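Side-chain contact in nitroalkane oxidase (Podospora anserina, PDB 3MKH), which oxidises primary and secondary nitroalkanes to aldehydes or ketones with FAD and molecular oxygen, releasing nitrite and hydrogen peroxide: residues G138-A143 against P149-T154. Residues are numbered along the deposited sequence; the frame is centred on the assembly and turned at random.
With FAD (flavin-adenine dinucleotide), chain E.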
loop_
_atom_site.group_PDB
_atom_site.type_symbol
_atom_site.label_atom_id
_atom_site.label_comp_id
_atom_site.label_asym_id
_atom_site.label_seq_id
_atom_site.Cartn_x
_atom_site.Cartn_y
_atom_site.Cartn_z
ATOM N N GLY A 138 -17.394 12.083 24.006
ATOM C CA GLY A 138 -17.204 13.119 22.998
ATOM C C GLY A 138 -15.828 13.148 22.345
ATOM O O GLY A 138 -15.571 13.974 21.462
ATOM N N GLY A 139 -14.939 12.260 22.777
ATOM C CA GLY A 139 -13.575 12.225 22.251
ATOM C C GLY A 139 -12.554 12.887 23.170
ATOM O O GLY A 139 -12.903 13.734 24.004
ATOM N N VAL A 140 -11.283 12.514 23.024
ATOM C CA VAL A 140 -10.244 13.141 23.843
ATOM C C VAL A 140 -8.943 13.479 23.096
ATOM O O VAL A 140 -7.976 13.908 23.717
ATOM C CB VAL A 140 -9.901 12.279 25.076
ATOM C CG1 VAL A 140 -11.073 12.262 26.060
ATOM C CG2 VAL A 140 -9.525 10.869 24.637
ATOM N N ALA A 141 -8.899 13.279 21.781
ATOM C CA ALA A 141 -7.686 13.612 21.036
ATOM C C ALA A 141 -7.340 15.096 21.186
ATOM O O ALA A 141 -6.185 15.479 21.066
ATOM C CB ALA A 141 -7.830 13.240 19.566
ATOM N N ASN A 142 -8.347 15.923 21.463
ATOM C CA ASN A 142 -8.154 17.363 21.553
ATOM C C ASN A 142 -8.385 17.904 22.964
ATOM O O ASN A 142 -8.700 19.080 23.144
ATOM C CB ASN A 142 -9.071 18.060 20.549
ATOM C CG ASN A 142 -8.942 17.466 19.152
ATOM O OD1 ASN A 142 -9.870 16.836 18.637
ATOM N ND2 ASN A 142 -7.773 17.634 18.552
ATOM N N ALA A 143 -8.224 17.042 23.963
ATOM C CA ALA A 143 -8.470 17.438 25.341
ATOM C C ALA A 143 -7.547 18.581 25.777
ATOM O O ALA A 143 -7.921 19.374 26.636
ATOM C CB ALA A 143 -8.318 16.259 26.276
ATOM N N PRO A 149 -13.022 22.779 24.277
ATOM C CA PRO A 149 -13.705 22.672 25.573
ATOM C C PRO A 149 -12.851 22.017 26.666
ATOM O O PRO A 149 -13.067 22.308 27.842
ATOM C CB PRO A 149 -14.912 21.776 25.265
ATOM C CG PRO A 149 -15.133 21.914 23.805
ATOM C CD PRO A 149 -13.768 22.104 23.203
ATOM N N GLY A 150 -11.911 21.147 26.296
ATOM C CA GLY A 150 -11.146 20.407 27.292
ATOM C C GLY A 150 -11.933 19.196 27.773
ATOM O O GLY A 150 -13.047 18.966 27.307
ATOM N N PHE A 151 -11.357 18.422 28.691
ATOM C CA PHE A 151 -12.046 17.273 29.288
ATOM C C PHE A 151 -13.441 17.647 29.786
ATOM O O PHE A 151 -13.631 18.702 30.372
ATOM C CB PHE A 151 -11.254 16.725 30.479
ATOM C CG PHE A 151 -10.068 15.888 30.096
ATOM C CD1 PHE A 151 -10.243 14.645 29.496
ATOM C CD2 PHE A 151 -8.779 16.333 30.364
ATOM C CE1 PHE A 151 -9.141 13.874 29.154
ATOM C CE2 PHE A 151 -7.688 15.578 30.042
ATOM C CZ PHE A 151 -7.863 14.340 29.428
ATOM N N GLN A 152 -14.411 16.773 29.567
ATOM C CA GLN A 152 -15.744 17.010 30.088
ATOM C C GLN A 152 -15.772 16.663 31.564
ATOM O O GLN A 152 -16.586 17.188 32.312
ATOM C CB GLN A 152 -16.787 16.186 29.326
ATOM C CG GLN A 152 -18.251 16.461 29.737
ATOM C CD GLN A 152 -18.762 15.577 30.887
ATOM O OE1 GLN A 152 -18.280 14.463 31.096
ATOM N NE2 GLN A 152 -19.763 16.072 31.621
ATOM N N THR A 153 -14.888 15.766 31.988
ATOM C CA THR A 153 -14.844 15.363 33.384
ATOM C C THR A 153 -14.037 16.397 34.181
ATOM O O THR A 153 -12.894 16.716 33.842
ATOM C CB THR A 153 -14.243 13.944 33.565
ATOM O OG1 THR A 153 -15.061 12.982 32.876
ATOM C CG2 THR A 153 -14.171 13.567 35.042
ATOM N N THR A 154 -14.645 16.919 35.238
ATOM C CA THR A 154 -14.033 17.995 36.003
ATOM C C THR A 154 -13.906 17.619 37.456
ATOM O O THR A 154 -14.591 16.716 37.941
ATOM C CB THR A 154 -14.880 19.281 35.951
ATOM O OG1 THR A 154 -16.179 19.002 36.474
ATOM C CG2 THR A 154 -15.012 19.786 34.537
HETATM P PA FAD E . -10.905 10.570 19.380
HETATM O O1A FAD E . -10.882 11.827 20.124
HETATM O O2A FAD E . -12.066 9.688 19.506
HETATM O O5B FAD E . -10.673 10.906 17.825
HETATM C C5B FAD E . -11.351 10.174 16.807
HETATM C C4B FAD E . -10.772 10.427 15.402
HETATM O O4B FAD E . -10.959 11.807 15.060
HETATM C C3B FAD E . -9.264 10.197 15.364
HETATM O O3B FAD E . -8.989 8.837 15.024
HETATM C C2B FAD E . -8.825 11.106 14.230
HETATM O O2B FAD E . -8.969 10.437 12.982
HETATM C C1B FAD E . -9.808 12.274 14.312
HETATM N N9A FAD E . -9.149 13.397 15.034
HETATM C C8A FAD E . -9.548 13.933 16.184
HETATM N N7A FAD E . -8.720 14.908 16.537
HETATM C C5A FAD E . -7.783 14.998 15.601
HETATM C C6A FAD E . -6.677 15.817 15.425
HETATM N N6A FAD E . -6.379 16.752 16.318
HETATM N N1A FAD E . -5.915 15.650 14.339
HETATM C C2A FAD E . -6.204 14.722 13.446
HETATM N N3A FAD E . -7.251 13.926 13.582
HETATM C C4A FAD E . -8.055 14.038 14.645
HETATM N N1 FAD E . -9.596 4.407 27.200
HETATM C C2 FAD E . -9.159 4.635 28.499
HETATM O O2 FAD E . -9.206 5.766 28.960
HETATM N N3 FAD E . -8.666 3.584 29.266
HETATM C C4 FAD E . -8.613 2.293 28.745
HETATM O O4 FAD E . -8.180 1.372 29.434
HETATM C C4X FAD E . -9.051 2.065 27.448
HETATM N N5 FAD E . -9.006 0.784 26.891
HETATM C C5X FAD E . -9.756 0.515 25.741
HETATM C C6 FAD E . -10.017 -0.795 25.348
HETATM C C7 FAD E . -10.769 -1.044 24.206
HETATM C C7M FAD E . -11.066 -2.475 23.767
HETATM C C8 FAD E . -11.257 0.018 23.457
HETATM C C8M FAD E . -12.086 -0.243 22.200
HETATM C C9 FAD E . -10.988 1.322 23.847
HETATM C C9A FAD E . -10.242 1.572 24.988
HETATM N N10 FAD E . -9.977 2.882 25.384
HETATM C C10 FAD E . -9.539 3.120 26.681
HETATM C "C1'" FAD E . -10.142 4.014 24.442
HETATM C "C2'" FAD E . -8.875 4.221 23.610
HETATM O "O2'" FAD E . -7.788 4.575 24.458
HETATM C "C3'" FAD E . -9.047 5.280 22.509
HETATM O "O3'" FAD E . -7.902 5.239 21.669
HETATM C "C4'" FAD E . -9.196 6.712 23.044
HETATM O "O4'" FAD E . -10.532 6.944 23.467
HETATM C "C5'" FAD E . -8.840 7.730 21.953
HETATM O "O5'" FAD E . -9.600 7.505 20.765
HETATM P P FAD E . -9.221 8.237 19.401
HETATM O O1P FAD E . -7.768 8.139 19.219
HETATM O O2P FAD E . -10.099 7.746 18.339
HETATM O O3P FAD E . -9.561 9.773 19.761
HETATM O O HOH W 1 -11.348 19.405 24.188
HETATM O O HOH W 2 -8.740 19.490 29.443
#
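A143 sets its methyl over the centre of the F151 ring: CB stands 3.7 Å from the ring centroid and 11° off the normal, which identifies a CH-pi contact. With CG anti to its own carbonyl carbon (chi1 -78°), F151 swings the ring back toward the type I turn V140-A143. V140 meets the same ring obliquely, its CG1 lying 4.0 Å from F151 CE1, and F134 packs edge-to-face with F151. The backbones meet through a CA-H...O contact, G150 CA to A143 O at 3.4 Å with 159° at the hydrogen. No direct hydrogen bond joins the segments; one water links N142 O to G150 N and another A143 O to F151 N. Both segments lie in the loop between strands 130-133 and 154-158, which carries FAD-binding residues of this acyl-CoA dehydrogenase-family enzyme. A141 N donates to FAD O1A at 3.0 Å. The N142 amide lies beside the adenine, its CG 3.7 Å from FAD N7A. A leucine in place of N142 would probably set an apolar branch against the polar N6A-N7A edge, leaving it without a polar mate from this residue. The chemistry thus divides: apolar contacts and bridging waters hold the segments together, while backbone N-H groups of V140 and A141 converge on one phosphate oxygen, O1A, the one from V140 weakly.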